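PDB 3QFE: putative dihydrodipicolinate synthase family protein from Coccidioides immitis, which is of unestablished function but belongs to the dihydrodipicolinate synthase family, whose members are built on an eight-stranded TIM barrel, here followed by additional C-terminal helices. Local coordinates for residues A220-T228 / T265-S273; Y109-Y117 / P125-D133. All coordinates share one frame; numbering follows the deposited sequence.

Contact 1. Residues A220-T228 / T265-S273; sequences AFANVFPKT and TKYAAAIFS
T265 and A220 meet in a buried contact in which the turn following strand 216-218, the eighth of the TIM barrel, packs against helix 262-271 in the C-terminal helical region. The methyl CG2 of T265 reaches over to A220 O at 4.2 Å. That carbonyl is already bonded to the backbone N and to ND2 of N223, the latter approaching on a lone pair; ND2 also binds P17 O, and N223 OD1 is held by V19 N and Y37 OH, tying the turn to the barrel. One helical turn further, the methyl of A268 touches both branches of V224; V224 CG2 lies 3.8 Å from A268 CB. A269 is next, its small CB lying near N223 O. Where the helix ends, F272 takes over the apolar packing: its CD2 is 3.6 Å from V224 CG1, and this branch, opposite the backbone N (chi1 -169°), is the one that meets the ring. The rim of the F225 ring rests over one face of F272, CE1 to CG 3.5 Å, with the planes inclined at 47°, while I271 CG1 covers the other face. F225 itself is backed by V310 and E314 of helix 297-317. S273 completes the contact: its OG donates to N223 O at 2.6 Å, tilted 17° from the carbonyl plane.

Contact 2. Residues Y109-Y117 / P125-D133; sequences YVLVLPPAY and PVIKSFFDD
The carbonyl oxygen of V112 lies at the edge of the F131 ring, near its plane, with CE1 and CZ of F131 both 3.6 Å from V112 O. Ring hydrogens thus face this oxygen, a weakly polar approach in a contact that has no hydrogen bond between its segments. The next carbonyl along the chain meets the neighbouring ring, L113 O lying 3.5 Å from F130 CE2, but obliquely to that ring. V112 CG1 touches both phenylalanines, meeting F130 CE2 at 3.7 Å and F131 CE1 slightly farther off. The side chain of V112 is turned so that this methyl lies opposite the backbone N (chi1 -176°), which delivers it to both rings at once. Strand 109-112 and helix 124-137 are consecutive elements of the TIM barrel, and the helix leads on to the adjacent parallel strand 142-146, so the contact joins the first strand and the helix of a beta-alpha-beta crossover. Beyond the end of the strand two prolines carry the packing outward along the helix. P114 CB rests 3.8 Å from F131 CE2. P115 turns its ring toward F130 and places CD over one face, a CH-pi contact with CD 3.9 Å from the ring centroid and 26° off the normal. The F130 ring reaches this proline with CG set opposite its own backbone N (chi1 171°), and it also touches T92 and V95 of helix 92-105. F131 in turn receives F130 CD2 over the centre of one face. At the outer end, CG of P115 lies 4.3 Å from CG1 of the exposed V126.

Contact 1 and contact 2 lie on opposite sides of the chain's centre, their own centres about 30 Å apart, and share no helix or strand. Contact 2 is local: only seven residues lie between its segments, which are a strand with its exit and the helix that follows. Contact 1 spans a longer gap and joins the last barrel strand's exit to the C-terminal helices. Both are largely buried, but contact 1 sits deeper, whereas contact 2 runs out to an exposed helix face at V126. Each relies on a pair of phenylalanines. In 220-228/265-273 each segment contributes one, beside a true hydrogen bond; in 109-117/125-133 both come from the helix and meet valine, prolines and carbonyl oxygens.

Contact 1. Residues A220-T228 / T265-S273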
loop_
_atom_site.group_PDB
_atom_site.type_symbol
_atom_site.label_atom_id
_atom_site.label_comp_id
_atom_site.label_asym_id
_atom_site.label_seq_id
_atom_site.Cartn_x
_atom_site.Cartn_y
_atom_site.Cartn_z
ATOM N N ALA A 220 3.649 2.056 -4.164
ATOM C CA ALA A 220 3.759 3.484 -3.832
ATOM C C ALA A 220 3.503 4.401 -5.023
ATOM O O ALA A 220 2.867 5.439 -4.883
ATOM C CB ALA A 220 5.131 3.785 -3.244
ATOM N N PHE A 221 3.994 4.002 -6.192
ATOM C CA PHE A 221 3.981 4.834 -7.388
ATOM C C PHE A 221 2.590 4.929 -8.023
ATOM O O PHE A 221 2.352 5.767 -8.900
ATOM C CB PHE A 221 4.976 4.269 -8.400
ATOM C CG PHE A 221 5.367 5.236 -9.482
ATOM C CD1 PHE A 221 5.817 6.516 -9.162
ATOM C CD2 PHE A 221 5.297 4.863 -10.814
ATOM C CE1 PHE A 221 6.191 7.400 -10.141
ATOM C CE2 PHE A 221 5.676 5.741 -11.809
ATOM C CZ PHE A 221 6.126 7.012 -11.477
ATOM N N ALA A 222 1.678 4.061 -7.590
ATOM C CA ALA A 222 0.288 4.126 -8.025
ATOM C C ALA A 222 -0.387 5.332 -7.390
ATOM O O ALA A 222 -1.450 5.720 -7.825
ATOM C CB ALA A 222 -0.454 2.846 -7.655
ATOM N N ASN A 223 0.231 5.917 -6.361
ATOM C CA ASN A 223 -0.187 7.234 -5.846
ATOM C C ASN A 223 -0.062 8.295 -6.922
ATOM O O ASN A 223 -0.872 9.226 -6.986
ATOM C CB ASN A 223 0.691 7.698 -4.683
ATOM C CG ASN A 223 0.214 7.191 -3.342
ATOM O OD1 ASN A 223 -0.820 7.628 -2.830
ATOM N ND2 ASN A 223 0.997 6.303 -2.731
ATOM N N VAL A 224 0.973 8.167 -7.745
ATOM C CA VAL A 224 1.330 9.222 -8.678
ATOM C C VAL A 224 0.620 9.077 -10.023
ATOM O O VAL A 224 -0.003 10.023 -10.503
ATOM C CB VAL A 224 2.842 9.280 -8.875
ATOM C CG1 VAL A 224 3.211 10.552 -9.631
ATOM C CG2 VAL A 224 3.528 9.245 -7.514
ATOM N N PHE A 225 0.700 7.879 -10.605
ATOM C CA PHE A 225 0.084 7.580 -11.894
ATOM C C PHE A 225 -0.741 6.297 -11.817
ATOM O O PHE A 225 -0.351 5.265 -12.340
ATOM C CB PHE A 225 1.172 7.505 -12.962
ATOM C CG PHE A 225 1.986 8.770 -13.082
ATOM C CD1 PHE A 225 1.395 9.956 -13.442
ATOM C CD2 PHE A 225 3.341 8.763 -12.827
ATOM C CE1 PHE A 225 2.148 11.122 -13.536
ATOM C CE2 PHE A 225 4.100 9.911 -12.946
ATOM C CZ PHE A 225 3.508 11.092 -13.290
ATOM N N PRO A 226 -1.900 6.349 -11.153
ATOM C CA PRO A 226 -2.604 5.101 -10.919
ATOM C C PRO A 226 -3.124 4.408 -12.182
ATOM O O PRO A 226 -3.128 3.170 -12.236
ATOM C CB PRO A 226 -3.753 5.515 -9.983
ATOM C CG PRO A 226 -3.937 6.988 -10.209
ATOM C CD PRO A 226 -2.548 7.496 -10.477
ATOM N N LYS A 227 -3.555 5.178 -13.182
ATOM C CA LYS A 227 -4.095 4.593 -14.419
ATOM C C LYS A 227 -2.999 3.830 -15.152
ATOM O O LYS A 227 -3.208 2.701 -15.627
ATOM C CB LYS A 227 -4.677 5.664 -15.354
ATOM C CG LYS A 227 -6.184 5.691 -15.449
ATOM C CD LYS A 227 -6.787 4.292 -15.673
ATOM C CE LYS A 227 -7.888 4.316 -16.700
ATOM N NZ LYS A 227 -8.558 3.009 -16.783
ATOM N N THR A 228 -1.822 4.451 -15.237
ATOM C CA THR A 228 -0.661 3.808 -15.864
ATOM C C THR A 228 -0.308 2.500 -15.158
ATOM O O THR A 228 -0.191 1.464 -15.805
ATOM C CB THR A 228 0.547 4.753 -15.954
ATOM O OG1 THR A 228 0.145 5.957 -16.608
ATOM C CG2 THR A 228 1.671 4.126 -16.764
ATOM N N THR A 265 7.743 11.068 -2.764
ATOM C CA THR A 265 6.494 10.457 -3.196
ATOM C C THR A 265 5.295 11.390 -2.973
ATOM O O THR A 265 4.527 11.621 -3.903
ATOM C CB THR A 265 6.257 9.090 -2.513
ATOM O OG1 THR A 265 7.255 8.177 -2.965
ATOM C CG2 THR A 265 4.853 8.508 -2.866
ATOM N N LYS A 266 5.158 11.942 -1.768
ATOM C CA LYS A 266 4.097 12.936 -1.481
ATOM C C LYS A 266 4.102 14.103 -2.465
ATOM O O LYS A 266 3.039 14.527 -2.923
ATOM C CB LYS A 266 4.178 13.473 -0.052
ATOM C CG LYS A 266 3.983 12.420 1.027
ATOM C CD LYS A 266 3.799 13.048 2.415
ATOM C CE LYS A 266 2.405 13.618 2.527
ATOM N NZ LYS A 266 2.063 14.106 3.874
ATOM N N TYR A 267 5.289 14.602 -2.805
ATOM C CA TYR A 267 5.416 15.750 -3.702
ATOM C C TYR A 267 5.013 15.372 -5.138
ATOM O O TYR A 267 4.383 16.158 -5.860
ATOM C CB TYR A 267 6.826 16.351 -3.651
ATOM C CG TYR A 267 7.021 17.421 -4.697
ATOM C CD1 TYR A 267 6.517 18.714 -4.506
ATOM C CD2 TYR A 267 7.636 17.127 -5.918
ATOM C CE1 TYR A 267 6.659 19.687 -5.488
ATOM C CE2 TYR A 267 7.767 18.098 -6.904
ATOM C CZ TYR A 267 7.281 19.374 -6.682
ATOM O OH TYR A 267 7.406 20.339 -7.666
ATOM N N ALA A 268 5.367 14.157 -5.551
ATOM C CA ALA A 268 4.990 13.695 -6.891
ATOM C C ALA A 268 3.466 13.580 -6.974
ATOM O O ALA A 268 2.858 14.030 -7.927
ATOM C CB ALA A 268 5.673 12.375 -7.222
ATOM N N ALA A 269 2.856 13.002 -5.949
ATOM C CA ALA A 269 1.398 12.919 -5.883
ATOM C C ALA A 269 0.798 14.319 -5.905
ATOM O O ALA A 269 -0.207 14.549 -6.577
ATOM C CB ALA A 269 0.973 12.178 -4.643
ATOM N N ALA A 270 1.437 15.266 -5.209
ATOM C CA ALA A 270 0.928 16.629 -5.161
ATOM C C ALA A 270 0.819 17.218 -6.560
ATOM O O ALA A 270 -0.146 17.930 -6.867
ATOM C CB ALA A 270 1.787 17.509 -4.287
ATOM N N ILE A 271 1.795 16.951 -7.424
ATOM C CA ILE A 271 1.790 17.680 -8.680
ATOM C C ILE A 271 1.210 16.897 -9.832
ATOM O O ILE A 271 0.986 17.443 -10.910
ATOM C CB ILE A 271 3.171 18.289 -9.028
ATOM C CG1 ILE A 271 4.247 17.199 -9.122
ATOM C CG2 ILE A 271 3.530 19.413 -8.034
ATOM C CD1 ILE A 271 5.354 17.580 -10.073
ATOM N N PHE A 272 0.960 15.614 -9.608
ATOM C CA PHE A 272 0.357 14.806 -10.644
ATOM C C PHE A 272 -1.052 14.397 -10.263
ATOM O O PHE A 272 -2.007 15.082 -10.635
ATOM C CB PHE A 272 1.263 13.637 -11.029
ATOM C CG PHE A 272 2.571 14.081 -11.622
ATOM C CD1 PHE A 272 2.597 14.812 -12.826
ATOM C CD2 PHE A 272 3.783 13.805 -10.975
ATOM C CE1 PHE A 272 3.822 15.254 -13.389
ATOM C CE2 PHE A 272 5.017 14.229 -11.525
ATOM C CZ PHE A 272 5.037 14.961 -12.734
ATOM N N SER A 273 -1.184 13.331 -9.479
ATOM C CA SER A 273 -2.503 12.788 -9.137
ATOM C C SER A 273 -3.415 13.722 -8.322
ATOM O O SER A 273 -4.613 13.798 -8.595
ATOM C CB SER A 273 -2.343 11.466 -8.390
ATOM O OG SER A 273 -1.667 11.723 -7.184
#

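Contact 2. Residues Y109-Y117 / P125-D133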
loop_
_atom_site.group_PDB
_atom_site.type_symbol
_atom_site.label_atom_id
_atom_site.label_comp_id
_atom_site.label_asym_id
_atom_site.label_seq_id
_atom_site.Cartn_x
_atom_site.Cartn_y
_atom_site.Cartn_z
ATOM N N TYR A 109 -9.565 -5.703 5.632
ATOM C CA TYR A 109 -8.395 -6.455 6.028
ATOM C C TYR A 109 -7.471 -5.578 6.864
ATOM O O TYR A 109 -7.466 -4.335 6.733
ATOM C CB TYR A 109 -7.620 -6.915 4.788
ATOM C CG TYR A 109 -8.454 -7.416 3.621
ATOM C CD1 TYR A 109 -9.062 -8.672 3.644
ATOM C CD2 TYR A 109 -8.597 -6.654 2.494
ATOM C CE1 TYR A 109 -9.797 -9.133 2.570
ATOM C CE2 TYR A 109 -9.334 -7.104 1.404
ATOM C CZ TYR A 109 -9.922 -8.335 1.443
ATOM O OH TYR A 109 -10.650 -8.740 0.346
ATOM N N VAL A 110 -6.642 -6.216 7.681
ATOM C CA VAL A 110 -5.627 -5.472 8.396
ATOM C C VAL A 110 -4.260 -5.974 8.011
ATOM O O VAL A 110 -4.054 -7.175 7.840
ATOM C CB VAL A 110 -5.815 -5.474 9.942
ATOM C CG1 VAL A 110 -7.076 -4.778 10.277
ATOM C CG2 VAL A 110 -5.838 -6.886 10.512
ATOM N N LEU A 111 -3.339 -5.028 7.873
ATOM C CA LEU A 111 -1.980 -5.301 7.465
ATOM C C LEU A 111 -1.031 -5.122 8.658
ATOM O O LEU A 111 -0.907 -4.027 9.205
ATOM C CB LEU A 111 -1.651 -4.362 6.319
ATOM C CG LEU A 111 -0.294 -4.378 5.643
ATOM C CD1 LEU A 111 -0.024 -5.665 4.886
ATOM C CD2 LEU A 111 -0.277 -3.157 4.698
ATOM N N VAL A 112 -0.392 -6.206 9.078
ATOM C CA VAL A 112 0.258 -6.273 10.388
ATOM C C VAL A 112 1.782 -6.472 10.314
ATOM O O VAL A 112 2.252 -7.525 9.907
ATOM C CB VAL A 112 -0.377 -7.425 11.274
ATOM C CG1 VAL A 112 0.214 -7.462 12.706
ATOM C CG2 VAL A 112 -1.898 -7.304 11.352
ATOM N N LEU A 113 2.541 -5.455 10.733
ATOM C CA LEU A 113 3.995 -5.577 10.961
ATOM C C LEU A 113 4.305 -6.534 12.089
ATOM O O LEU A 113 3.525 -6.642 13.029
ATOM C CB LEU A 113 4.624 -4.214 11.315
ATOM C CG LEU A 113 4.709 -3.218 10.151
ATOM C CD1 LEU A 113 4.652 -1.766 10.643
ATOM C CD2 LEU A 113 5.948 -3.479 9.270
ATOM N N PRO A 114 5.446 -7.244 11.995
ATOM C CA PRO A 114 5.857 -8.032 13.142
ATOM C C PRO A 114 6.265 -7.084 14.274
ATOM O O PRO A 114 6.540 -5.899 14.037
ATOM C CB PRO A 114 7.051 -8.851 12.610
ATOM C CG PRO A 114 7.586 -8.073 11.463
ATOM C CD PRO A 114 6.446 -7.263 10.903
ATOM N N PRO A 115 6.277 -7.585 15.508
ATOM C CA PRO A 115 6.549 -6.624 16.575
ATOM C C PRO A 115 8.031 -6.214 16.566
ATOM O O PRO A 115 8.901 -7.077 16.525
ATOM C CB PRO A 115 6.190 -7.407 17.841
ATOM C CG PRO A 115 6.444 -8.863 17.473
ATOM C CD PRO A 115 6.166 -8.975 15.996
ATOM N N ALA A 116 8.302 -4.907 16.561
ATOM C CA ALA A 116 9.687 -4.408 16.681
ATOM C C ALA A 116 9.790 -3.294 17.733
ATOM O O ALA A 116 8.969 -2.342 17.734
ATOM C CB ALA A 116 10.230 -3.922 15.304
ATOM N N TYR A 117 10.791 -3.413 18.609
ATOM C CA TYR A 117 10.970 -2.499 19.747
ATOM C C TYR A 117 12.449 -2.204 20.016
ATOM O O TYR A 117 13.263 -3.122 20.143
ATOM C CB TYR A 117 10.279 -3.076 21.003
ATOM C CG TYR A 117 10.299 -2.197 22.252
ATOM C CD1 TYR A 117 9.916 -0.852 22.194
ATOM C CD2 TYR A 117 10.672 -2.724 23.502
ATOM C CE1 TYR A 117 9.921 -0.044 23.338
ATOM C CE2 TYR A 117 10.676 -1.918 24.659
ATOM C CZ TYR A 117 10.297 -0.577 24.564
ATOM O OH TYR A 117 10.294 0.246 25.678
ATOM N N PRO A 125 10.310 -17.167 18.303
ATOM C CA PRO A 125 9.075 -17.601 18.988
ATOM C C PRO A 125 8.182 -16.424 19.427
ATOM O O PRO A 125 6.966 -16.588 19.556
ATOM C CB PRO A 125 9.584 -18.399 20.203
ATOM C CG PRO A 125 11.050 -18.141 20.290
ATOM C CD PRO A 125 11.527 -17.699 18.951
ATOM N N VAL A 126 8.789 -15.256 19.639
ATOM C CA VAL A 126 8.070 -14.013 19.923
ATOM C C VAL A 126 7.229 -13.562 18.716
ATOM O O VAL A 126 6.039 -13.238 18.860
ATOM C CB VAL A 126 9.047 -12.881 20.371
ATOM C CG1 VAL A 126 8.391 -11.496 20.307
ATOM C CG2 VAL A 126 9.585 -13.162 21.770
ATOM N N ILE A 127 7.858 -13.522 17.542
ATOM C CA ILE A 127 7.163 -13.254 16.290
ATOM C C ILE A 127 6.030 -14.260 16.098
ATOM O O ILE A 127 4.897 -13.866 15.877
ATOM C CB ILE A 127 8.144 -13.293 15.080
ATOM C CG1 ILE A 127 9.120 -12.113 15.162
ATOM C CG2 ILE A 127 7.387 -13.300 13.740
ATOM C CD1 ILE A 127 10.324 -12.197 14.216
ATOM N N LYS A 128 6.332 -15.553 16.208
ATOM C CA LYS A 128 5.336 -16.593 15.950
ATOM C C LYS A 128 4.132 -16.470 16.887
ATOM O O LYS A 128 2.981 -16.462 16.423
ATOM C CB LYS A 128 5.948 -18.006 16.002
ATOM N N SER A 129 4.383 -16.347 18.189
ATOM C CA SER A 129 3.277 -16.222 19.149
ATOM C C SER A 129 2.453 -14.936 18.980
ATOM O O SER A 129 1.251 -14.936 19.214
ATOM C CB SER A 129 3.760 -16.374 20.601
ATOM O OG SER A 129 4.418 -15.201 21.033
ATOM N N PHE A 130 3.110 -13.856 18.577
ATOM C CA PHE A 130 2.445 -12.599 18.250
ATOM C C PHE A 130 1.414 -12.775 17.130
ATOM O O PHE A 130 0.234 -12.458 17.301
ATOM C CB PHE A 130 3.484 -11.572 17.832
ATOM C CG PHE A 130 2.903 -10.302 17.277
ATOM C CD1 PHE A 130 2.423 -9.318 18.122
ATOM C CD2 PHE A 130 2.873 -10.079 15.912
ATOM C CE1 PHE A 130 1.906 -8.122 17.616
ATOM C CE2 PHE A 130 2.357 -8.903 15.390
ATOM C CZ PHE A 130 1.873 -7.913 16.243
ATOM N N PHE A 131 1.861 -13.285 15.989
ATOM C CA PHE A 131 0.950 -13.516 14.877
ATOM C C PHE A 131 -0.156 -14.519 15.191
ATOM O O PHE A 131 -1.305 -14.300 14.788
ATOM C CB PHE A 131 1.698 -13.893 13.614
ATOM C CG PHE A 131 2.301 -12.719 12.924
ATOM C CD1 PHE A 131 1.499 -11.794 12.283
ATOM C CD2 PHE A 131 3.678 -12.530 12.913
ATOM C CE1 PHE A 131 2.050 -10.701 11.641
ATOM C CE2 PHE A 131 4.238 -11.428 12.260
ATOM C CZ PHE A 131 3.418 -10.515 11.628
ATOM N N ASP A 132 0.180 -15.592 15.905
ATOM C CA ASP A 132 -0.835 -16.520 16.439
ATOM C C ASP A 132 -1.916 -15.803 17.268
ATOM O O ASP A 132 -3.112 -15.982 17.050
ATOM C CB ASP A 132 -0.181 -17.603 17.309
ATOM C CG ASP A 132 0.541 -18.691 16.489
ATOM O OD1 ASP A 132 0.537 -18.650 15.224
ATOM O OD2 ASP A 132 1.122 -19.605 17.132
ATOM N N ASP A 133 -1.476 -14.987 18.217
ATOM C CA ASP A 133 -2.373 -14.248 19.095
ATOM C C ASP A 133 -3.212 -13.209 18.331
ATOM O O ASP A 133 -4.428 -13.068 18.551
ATOM C CB ASP A 133 -1.542 -13.583 20.176
ATOM C CG ASP A 133 -2.363 -13.157 21.362
ATOM O OD1 ASP A 133 -3.535 -13.576 21.469
ATOM O OD2 ASP A 133 -1.825 -12.395 22.187
#